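Local coordinates for delta toxin (Clostridium perfringens, PDB 2YGT), which is a haemolytic beta-pore-forming toxin that probably assembles on host membranes into a beta-barrel pore, and that carries bound zinc, at residues G17-I22 and R30-T35; T63-K68 and F229-T234; V155-N160 and Q216-I221. All coordinates share one frame; numbering follows the deposited sequence.

The three contacts show how a beta-rich toxin ties chain neighbours and distant segments into one body. Contact 1 closes the hairpin of strands 19-24 and 27-39; contact 2 pairs strand 61-72 with strand 224-235. Both belong to one antiparallel sheet, their centres about 15 Å apart. Contact 1 is complete before contact 2 opens, and contact 3 is nested inside the chain loop that contact 2 closes. Contact 3 joins a turn to helix 219-222, just ahead of strand 224-235; its centre lies about 24 Å from that of contact 2 and 35 Å from that of contact 1. Strand 148-155, probably part of the prestem as in related leukocidins, touches residues of contacts 1 and 2 and runs into contact 3.

Contact 1: G17-I22 and R30-T35; sequences GNVTII and RKYSST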
loop_
_atom_site.group_PDB
_atom_site.type_symbol
_atom_site.label_atom_id
_atom_site.label_comp_id
_atom_site.label_asym_id
_atom_site.label_seq_id
_atom_site.Cartn_x
_atom_site.Cartn_y
_atom_site.Cartn_z
ATOM N N GLY A 17 10.853 -24.527 -10.569
ATOM C CA GLY A 17 9.542 -23.997 -10.893
ATOM C C GLY A 17 9.084 -22.983 -9.862
ATOM O O GLY A 17 9.687 -21.920 -9.712
ATOM N N ASN A 18 8.012 -23.311 -9.148
ATOM C CA ASN A 18 7.517 -22.447 -8.083
ATOM C C ASN A 18 8.086 -22.857 -6.731
ATOM O O ASN A 18 7.621 -22.402 -5.686
ATOM C CB ASN A 18 5.987 -22.462 -8.032
ATOM C CG ASN A 18 5.436 -23.753 -7.456
ATOM O OD1 ASN A 18 6.072 -24.804 -7.533
ATOM N ND2 ASN A 18 4.244 -23.680 -6.876
ATOM N N VAL A 19 9.095 -23.720 -6.760
ATOM C CA VAL A 19 9.710 -24.210 -5.534
ATOM C C VAL A 19 11.153 -23.745 -5.399
ATOM O O VAL A 19 11.932 -23.808 -6.350
ATOM C CB VAL A 19 9.689 -25.749 -5.463
ATOM C CG1 VAL A 19 10.216 -26.222 -4.118
ATOM C CG2 VAL A 19 8.282 -26.272 -5.698
ATOM N N THR A 20 11.501 -23.275 -4.206
ATOM C CA THR A 20 12.877 -22.931 -3.887
ATOM C C THR A 20 13.344 -23.804 -2.731
ATOM O O THR A 20 12.799 -23.729 -1.630
ATOM C CB THR A 20 13.014 -21.449 -3.492
ATOM O OG1 THR A 20 12.596 -20.617 -4.581
ATOM C CG2 THR A 20 14.457 -21.124 -3.145
ATOM N N ILE A 21 14.340 -24.646 -2.986
ATOM C CA ILE A 21 14.905 -25.488 -1.939
ATOM C C ILE A 21 16.080 -24.782 -1.279
ATOM O O ILE A 21 17.094 -24.506 -1.919
ATOM C CB ILE A 21 15.355 -26.859 -2.477
ATOM C CG1 ILE A 21 14.149 -27.674 -2.948
ATOM C CG2 ILE A 21 16.127 -27.622 -1.413
ATOM C CD1 ILE A 21 13.634 -27.284 -4.320
ATOM N N ILE A 22 15.936 -24.490 0.009
ATOM C CA ILE A 22 16.926 -23.707 0.732
ATOM C C ILE A 22 17.644 -24.549 1.778
ATOM O O ILE A 22 17.017 -25.117 2.672
ATOM C CB ILE A 22 16.268 -22.492 1.403
ATOM C CG1 ILE A 22 15.427 -21.729 0.376
ATOM C CG2 ILE A 22 17.321 -21.588 2.026
ATOM C CD1 ILE A 22 14.279 -20.962 0.974
ATOM N N ARG A 30 11.788 -25.517 2.291
ATOM C CA ARG A 30 11.270 -25.248 0.955
ATOM C C ARG A 30 10.330 -24.049 0.941
ATOM O O ARG A 30 9.657 -23.765 1.931
ATOM C CB ARG A 30 10.568 -26.487 0.396
ATOM C CG ARG A 30 11.430 -27.738 0.443
ATOM C CD ARG A 30 10.980 -28.779 -0.567
ATOM N NE ARG A 30 11.988 -29.821 -0.740
ATOM C CZ ARG A 30 12.003 -30.691 -1.746
ATOM N NH1 ARG A 30 11.062 -30.647 -2.680
ATOM N NH2 ARG A 30 12.962 -31.603 -1.822
ATOM N N LYS A 31 10.295 -23.347 -0.187
ATOM C CA LYS A 31 9.430 -22.184 -0.342
ATOM C C LYS A 31 8.582 -22.301 -1.603
ATOM O O LYS A 31 9.112 -22.456 -2.703
ATOM C CB LYS A 31 10.259 -20.899 -0.395
ATOM C CG LYS A 31 9.420 -19.638 -0.518
ATOM C CD LYS A 31 10.283 -18.407 -0.742
ATOM C CE LYS A 31 10.810 -18.350 -2.165
ATOM N NZ LYS A 31 11.530 -17.078 -2.431
ATOM N N TYR A 32 7.266 -22.230 -1.434
ATOM C CA TYR A 32 6.340 -22.326 -2.556
ATOM C C TYR A 32 5.689 -20.978 -2.827
ATOM O O TYR A 32 5.156 -20.345 -1.916
ATOM C CB TYR A 32 5.264 -23.381 -2.276
ATOM C CG TYR A 32 5.823 -24.757 -1.996
ATOM C CD1 TYR A 32 6.058 -25.656 -3.029
ATOM C CD2 TYR A 32 6.123 -25.153 -0.700
ATOM C CE1 TYR A 32 6.574 -26.918 -2.776
ATOM C CE2 TYR A 32 6.638 -26.411 -0.436
ATOM C CZ TYR A 32 6.862 -27.290 -1.478
ATOM O OH TYR A 32 7.376 -28.539 -1.216
ATOM N N SER A 33 5.738 -20.544 -4.082
ATOM C CA SER A 33 5.165 -19.262 -4.476
ATOM C C SER A 33 3.786 -19.392 -5.123
ATOM O O SER A 33 3.520 -20.335 -5.870
ATOM C CB SER A 33 6.116 -18.519 -5.418
ATOM O OG SER A 33 7.283 -18.098 -4.729
ATOM N N SER A 34 2.911 -18.437 -4.831
ATOM C CA SER A 34 1.596 -18.393 -5.455
ATOM C C SER A 34 1.186 -16.944 -5.698
ATOM O O SER A 34 1.323 -16.093 -4.818
ATOM C CB SER A 34 0.565 -19.112 -4.581
ATOM O OG SER A 34 -0.670 -19.249 -5.253
ATOM N N THR A 35 0.696 -16.664 -6.902
ATOM C CA THR A 35 0.294 -15.310 -7.268
ATOM C C THR A 35 -1.126 -15.254 -7.817
ATOM O O THR A 35 -1.500 -16.037 -8.691
ATOM C CB THR A 35 1.240 -14.696 -8.319
ATOM O OG1 THR A 35 2.541 -14.524 -7.753
ATOM C CG2 THR A 35 0.722 -13.344 -8.769
HETATM O O HOH W 1 9.417 -20.074 -4.621
#
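Val19 and Tyr32 stand side by side as a non-hydrogen-bonded pair of an antiparallel hairpin, the branch atom CG2 of Val19 lying 3.4 Å from CE1 of the tyrosine ring. On the same face Ile21 accompanies Arg30: its CG1 sits over one side of the guanidinium, offset toward the rim and 3.8 Å from NE. Thr20 and Lys31 occupy the other face. The lysine chain bends at its third torsion (chi3 75°), which places CE 3.8 Å from Thr20 OG1.

Main-chain bonds hold this register. Thr20 N donates to Lys31 O and Lys31 N to Thr20 O, each at 2.9 Å, while Ser33 N reaches Asn18 O at 3.1 Å. A water adds a polar link, donating to Thr20 OG1 and Lys31 O and hydrogen-bonding Ser33 OG.

Farther out, Glu15 is hydrogen-bonded to Thr20 OG1, and Tyr32 stacks on His286 and touches Asp54, both of which bind a zinc ion. The chemistry thus divides by face: Val19 borders a second-shell tyrosine beside the metal site, whereas on the other face Glu15 and the water hold Thr20 OG1 while Val148 of strand 148-155 lies against Ile22 and Lys31.

Contact 2: T63-K68 and F229-T234; sequences TIISLK and FGVVLT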
loop_
_atom_site.group_PDB
_atom_site.type_symbol
_atom_site.label_atom_id
_atom_site.label_comp_id
_atom_site.label_asym_id
_atom_site.label_seq_id
_atom_site.Cartn_x
_atom_site.Cartn_y
_atom_site.Cartn_z
ATOM N N THR A 63 3.636 -18.230 6.239
ATOM C CA THR A 63 3.420 -17.754 4.879
ATOM C C THR A 63 3.613 -16.244 4.788
ATOM O O THR A 63 2.967 -15.479 5.504
ATOM C CB THR A 63 2.020 -18.119 4.360
ATOM O OG1 THR A 63 1.852 -19.541 4.392
ATOM C CG2 THR A 63 1.846 -17.631 2.932
ATOM N N ILE A 64 4.510 -15.823 3.904
ATOM C CA ILE A 64 4.770 -14.409 3.694
ATOM C C ILE A 64 3.929 -13.908 2.528
ATOM O O ILE A 64 3.928 -14.509 1.456
ATOM C CB ILE A 64 6.256 -14.152 3.398
ATOM C CG1 ILE A 64 7.124 -14.720 4.519
ATOM C CG2 ILE A 64 6.513 -12.664 3.230
ATOM C CD1 ILE A 64 8.611 -14.705 4.214
ATOM N N ILE A 65 3.209 -12.811 2.740
ATOM C CA ILE A 65 2.345 -12.265 1.697
ATOM C C ILE A 65 2.744 -10.855 1.269
ATOM O O ILE A 65 2.777 -9.928 2.078
ATOM C CB ILE A 65 0.869 -12.273 2.127
ATOM C CG1 ILE A 65 0.422 -13.706 2.427
ATOM C CG2 ILE A 65 -0.006 -11.642 1.049
ATOM C CD1 ILE A 65 -0.956 -13.798 3.028
ATOM N N SER A 66 3.049 -10.709 -0.015
ATOM C CA SER A 66 3.350 -9.408 -0.590
ATOM C C SER A 66 2.118 -8.862 -1.306
ATOM O O SER A 66 1.570 -9.502 -2.202
ATOM C CB SER A 66 4.533 -9.504 -1.557
ATOM O OG SER A 66 4.706 -8.292 -2.272
ATOM N N LEU A 67 1.688 -7.677 -0.894
ATOM C CA LEU A 67 0.528 -7.021 -1.476
ATOM C C LEU A 67 0.963 -5.909 -2.427
ATOM O O LEU A 67 1.614 -4.948 -2.013
ATOM C CB LEU A 67 -0.349 -6.460 -0.354
ATOM C CG LEU A 67 -1.680 -5.776 -0.650
ATOM C CD1 LEU A 67 -2.528 -5.756 0.612
ATOM C CD2 LEU A 67 -1.472 -4.366 -1.177
ATOM N N LYS A 68 0.613 -6.045 -3.703
ATOM C CA LYS A 68 0.899 -5.009 -4.696
ATOM C C LYS A 68 -0.395 -4.548 -5.354
ATOM O O LYS A 68 -1.195 -5.366 -5.802
ATOM C CB LYS A 68 1.867 -5.519 -5.765
ATOM C CG LYS A 68 3.283 -5.742 -5.269
ATOM N N PHE A 229 2.787 -3.513 0.148
ATOM C CA PHE A 229 2.849 -3.762 1.584
ATOM C C PHE A 229 3.054 -5.252 1.849
ATOM O O PHE A 229 2.914 -6.076 0.943
ATOM C CB PHE A 229 1.581 -3.260 2.277
ATOM C CG PHE A 229 1.292 -1.798 2.041
ATOM C CD1 PHE A 229 2.322 -0.871 1.985
ATOM C CD2 PHE A 229 -0.011 -1.346 1.897
ATOM C CE1 PHE A 229 2.059 0.472 1.775
ATOM C CE2 PHE A 229 -0.280 -0.001 1.690
ATOM C CZ PHE A 229 0.751 0.907 1.629
ATOM N N GLY A 230 3.388 -5.605 3.086
ATOM C CA GLY A 230 3.660 -6.996 3.404
ATOM C C GLY A 230 3.227 -7.482 4.775
ATOM O O GLY A 230 3.306 -6.754 5.763
ATOM N N VAL A 231 2.773 -8.731 4.831
ATOM C CA VAL A 231 2.424 -9.359 6.100
ATOM C C VAL A 231 3.028 -10.753 6.216
ATOM O O VAL A 231 3.420 -11.363 5.222
ATOM C CB VAL A 231 0.896 -9.494 6.282
ATOM C CG1 VAL A 231 0.200 -8.143 6.137
ATOM C CG2 VAL A 231 0.338 -10.516 5.303
ATOM N N VAL A 232 3.099 -11.248 7.444
ATOM C CA VAL A 232 3.528 -12.612 7.694
ATOM C C VAL A 232 2.444 -13.314 8.494
ATOM O O VAL A 232 2.032 -12.828 9.547
ATOM C CB VAL A 232 4.850 -12.668 8.493
ATOM C CG1 VAL A 232 5.301 -14.111 8.659
ATOM C CG2 VAL A 232 5.931 -11.847 7.810
ATOM N N LEU A 233 1.968 -14.445 7.985
ATOM C CA LEU A 233 0.978 -15.239 8.702
ATOM C C LEU A 233 1.575 -16.538 9.229
ATOM O O LEU A 233 2.416 -17.159 8.578
ATOM C CB LEU A 233 -0.223 -15.562 7.807
ATOM C CG LEU A 233 -1.281 -14.481 7.568
ATOM C CD1 LEU A 233 -0.728 -13.378 6.694
ATOM C CD2 LEU A 233 -2.508 -15.097 6.923
ATOM N N THR A 234 1.136 -16.940 10.416
ATOM C CA THR A 234 1.468 -18.257 10.938
ATOM C C THR A 234 0.199 -19.080 11.103
ATOM O O THR A 234 -0.905 -18.538 11.184
ATOM C CB THR A 234 2.204 -18.185 12.293
ATOM O OG1 THR A 234 1.378 -17.520 13.258
ATOM C CG2 THR A 234 3.531 -17.444 12.150
#
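Six main-chain hydrogen bonds join Thr63, Ile65 and Leu67 to Leu233, Val231 and Phe229, two for each antiparallel pair. The middle pair is typical: Ile65 N donates to Val231 O at 2.9 Å, nearly straight at 175°, and Val231 N returns to Ile65 O at 3.0 Å. At the Phe229 end the bond from Phe229 N to Leu67 O, 2.8 Å long, is more bent at 146°. Leu67 O also accepts from Asn228 ND2, so two donors grip this carbonyl. A weaker polar touch comes from Gly230, whose CA approaches Ile65 O at 3.3 Å in a CA-H...O contact.

Apolar contact gathers on the face that carries Ile65, Val231 and Leu233. Ile65 and Val231 run side by side, CB of the isoleucine 3.7 Å from CG2 of the valine, the branch that lies between its own backbone N and carbonyl carbon. Ile65 CD1, at the end of an extended branch (chi2 172°), meets Leu233 CD1 at 3.7 Å, the two side chains crossing obliquely.

Neighbouring side chains extend this face: Phe229 stacks on Trp173 and meets Tyr154 edge-to-face, Leu97 touches Val231, and Val95 touches Leu67. Strand 84-99 thus lies against the sheet on this side. Ile64 and Ser66 bond outward to strand 45-54, Gly230 and Val232 to strand 107-112, making these inner strands whose backbone polarity is matched within a buried, largely hydrocarbon contact.

Contact 3: V155-N160 and Q216-I221; sequences VQPDYN and QLSSLI
Tyr159 offers one ring face to Leu220, whose CD2 methyl makes a CH-pi contact 3.5 Å from the ring centroid and 18° off its normal, displaced toward the rim. Leu220 CB takes up the same ring farther along, 3.5 Å from Tyr159 CE1; the two side chains run past each other in opposite directions. At the ring edge Ile221 crosses at about a right angle, its CG1 3.2 Å from Tyr159 OH; that hydroxyl is hydrogen-bonded to Pro90 O. Pro157 O also lies at the edge, in the ring plane.

Ser218 links the polar parts. With OG anti to its backbone N (chi1 169°), the hydroxyl donates to Pro157 O at 2.7 Å and accepts from Leu220 N at 3.0 Å. Ser218 is the N-cap residue of helix 219-222, and the second bond is its capping bond, so one oxygen both caps the helix and ties it to the turn at residues 156-159. Pro157 CG packs 3.3 Å from the same OG. This turn is of type II, with Asp158 at a positive phi of 75°; a water bridges Asp158 OD2 to Ser218 N.

The turn connects strand 148-155 to strand 159-166. Phe177 of adjoining strand 170-177 meets the Tyr159 ring edge-to-face, Thr175 of that strand touches Leu220, and Ile221 rests on Met87 and Trp89 of strand 84-99, seating the short helix against the strands.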
loop_
_atom_site.group_PDB
_atom_site.type_symbol
_atom_site.label_atom_id
_atom_site.label_comp_id
_atom_site.label_asym_id
_atom_site.label_seq_id
_atom_site.Cartn_x
_atom_site.Cartn_y
_atom_site.Cartn_z
ATOM N N VAL A 155 6.741 3.926 -4.244
ATOM C CA VAL A 155 7.010 5.357 -4.154
ATOM C C VAL A 155 5.778 6.131 -3.698
ATOM O O VAL A 155 4.641 5.723 -3.953
ATOM C CB VAL A 155 7.502 5.927 -5.503
ATOM C CG1 VAL A 155 8.781 5.237 -5.926
ATOM C CG2 VAL A 155 6.430 5.772 -6.576
ATOM N N GLN A 156 6.012 7.251 -3.022
ATOM C CA GLN A 156 4.926 8.059 -2.484
ATOM C C GLN A 156 5.290 9.546 -2.405
ATOM O O GLN A 156 5.181 10.155 -1.338
ATOM C CB GLN A 156 4.552 7.553 -1.093
ATOM C CG GLN A 156 5.734 7.471 -0.145
ATOM C CD GLN A 156 5.312 7.304 1.292
ATOM O OE1 GLN A 156 4.158 7.001 1.576
ATOM N NE2 GLN A 156 6.248 7.506 2.213
ATOM N N PRO A 157 5.714 10.142 -3.535
ATOM C CA PRO A 157 6.091 11.561 -3.546
ATOM C C PRO A 157 5.009 12.449 -2.938
ATOM O O PRO A 157 3.852 12.378 -3.352
ATOM C CB PRO A 157 6.260 11.867 -5.046
ATOM C CG PRO A 157 5.593 10.714 -5.756
ATOM C CD PRO A 157 5.879 9.546 -4.870
ATOM N N ASP A 158 5.393 13.258 -1.954
ATOM C CA ASP A 158 4.492 14.219 -1.320
ATOM C C ASP A 158 3.480 13.584 -0.370
ATOM O O ASP A 158 2.648 14.282 0.210
ATOM C CB ASP A 158 3.771 15.068 -2.369
ATOM C CG ASP A 158 4.726 15.892 -3.206
ATOM O OD1 ASP A 158 5.907 15.999 -2.819
ATOM O OD2 ASP A 158 4.295 16.433 -4.248
ATOM N N TYR A 159 3.554 12.266 -0.214
ATOM C CA TYR A 159 2.670 11.543 0.694
ATOM C C TYR A 159 3.460 10.870 1.810
ATOM O O TYR A 159 4.661 10.635 1.682
ATOM C CB TYR A 159 1.875 10.474 -0.062
ATOM C CG TYR A 159 0.759 11.007 -0.931
ATOM C CD1 TYR A 159 1.035 11.757 -2.073
ATOM C CD2 TYR A 159 -0.574 10.744 -0.624
ATOM C CE1 TYR A 159 0.012 12.240 -2.872
ATOM C CE2 TYR A 159 -1.600 11.221 -1.420
ATOM C CZ TYR A 159 -1.302 11.967 -2.541
ATOM O OH TYR A 159 -2.328 12.439 -3.333
ATOM N N ASN A 160 2.773 10.561 2.904
ATOM C CA ASN A 160 3.345 9.756 3.975
ATOM C C ASN A 160 2.512 8.501 4.205
ATOM O O ASN A 160 1.308 8.487 3.942
ATOM C CB ASN A 160 3.439 10.557 5.275
ATOM C CG ASN A 160 4.516 11.627 5.229
ATOM O OD1 ASN A 160 4.803 12.275 6.235
ATOM N ND2 ASN A 160 5.118 11.817 4.061
ATOM N N GLN A 216 4.663 18.787 -11.988
ATOM C CA GLN A 216 4.993 19.249 -10.642
ATOM C C GLN A 216 4.044 18.698 -9.579
ATOM O O GLN A 216 4.011 19.189 -8.453
ATOM C CB GLN A 216 5.019 20.778 -10.582
ATOM C CG GLN A 216 5.816 21.427 -11.699
ATOM C CD GLN A 216 6.219 22.855 -11.381
ATOM O OE1 GLN A 216 5.732 23.802 -11.999
ATOM N NE2 GLN A 216 7.110 23.016 -10.409
ATOM N N LEU A 217 3.275 17.679 -9.942
ATOM C CA LEU A 217 2.390 17.014 -8.997
ATOM C C LEU A 217 2.872 15.593 -8.745
ATOM O O LEU A 217 3.451 14.963 -9.628
ATOM C CB LEU A 217 0.955 16.977 -9.532
ATOM C CG LEU A 217 0.098 18.245 -9.450
ATOM C CD1 LEU A 217 -1.093 18.142 -10.389
ATOM C CD2 LEU A 217 -0.366 18.493 -8.024
ATOM N N SER A 218 2.636 15.089 -7.538
ATOM C CA SER A 218 2.928 13.695 -7.240
ATOM C C SER A 218 2.244 12.795 -8.263
ATOM O O SER A 218 1.164 13.120 -8.757
ATOM C CB SER A 218 2.439 13.335 -5.839
ATOM O OG SER A 218 2.485 11.934 -5.634
ATOM N N SER A 219 2.870 11.668 -8.581
ATOM C CA SER A 219 2.257 10.699 -9.480
ATOM C C SER A 219 1.031 10.057 -8.827
ATOM O O SER A 219 0.182 9.474 -9.507
ATOM C CB SER A 219 3.265 9.628 -9.898
ATOM O OG SER A 219 3.906 9.066 -8.770
ATOM N N LEU A 220 0.941 10.170 -7.505
ATOM C CA LEU A 220 -0.226 9.686 -6.777
ATOM C C LEU A 220 -1.465 10.517 -7.109
ATOM O O LEU A 220 -2.593 10.064 -6.917
ATOM C CB LEU A 220 0.036 9.692 -5.269
ATOM C CG LEU A 220 0.668 8.421 -4.696
ATOM C CD1 LEU A 220 1.993 8.100 -5.382
ATOM C CD2 LEU A 220 0.849 8.539 -3.190
ATOM N N ILE A 221 -1.249 11.731 -7.606
ATOM C CA ILE A 221 -2.353 12.613 -7.965
ATOM C C ILE A 221 -2.680 12.546 -9.456
ATOM O O ILE A 221 -3.849 12.559 -9.843
ATOM C CB ILE A 221 -2.072 14.077 -7.557
ATOM C CG1 ILE A 221 -2.135 14.227 -6.037
ATOM C CG2 ILE A 221 -3.062 15.018 -8.221
ATOM C CD1 ILE A 221 -1.771 15.611 -5.539
HETATM O O HOH W 2 1.919 16.843 -5.583
#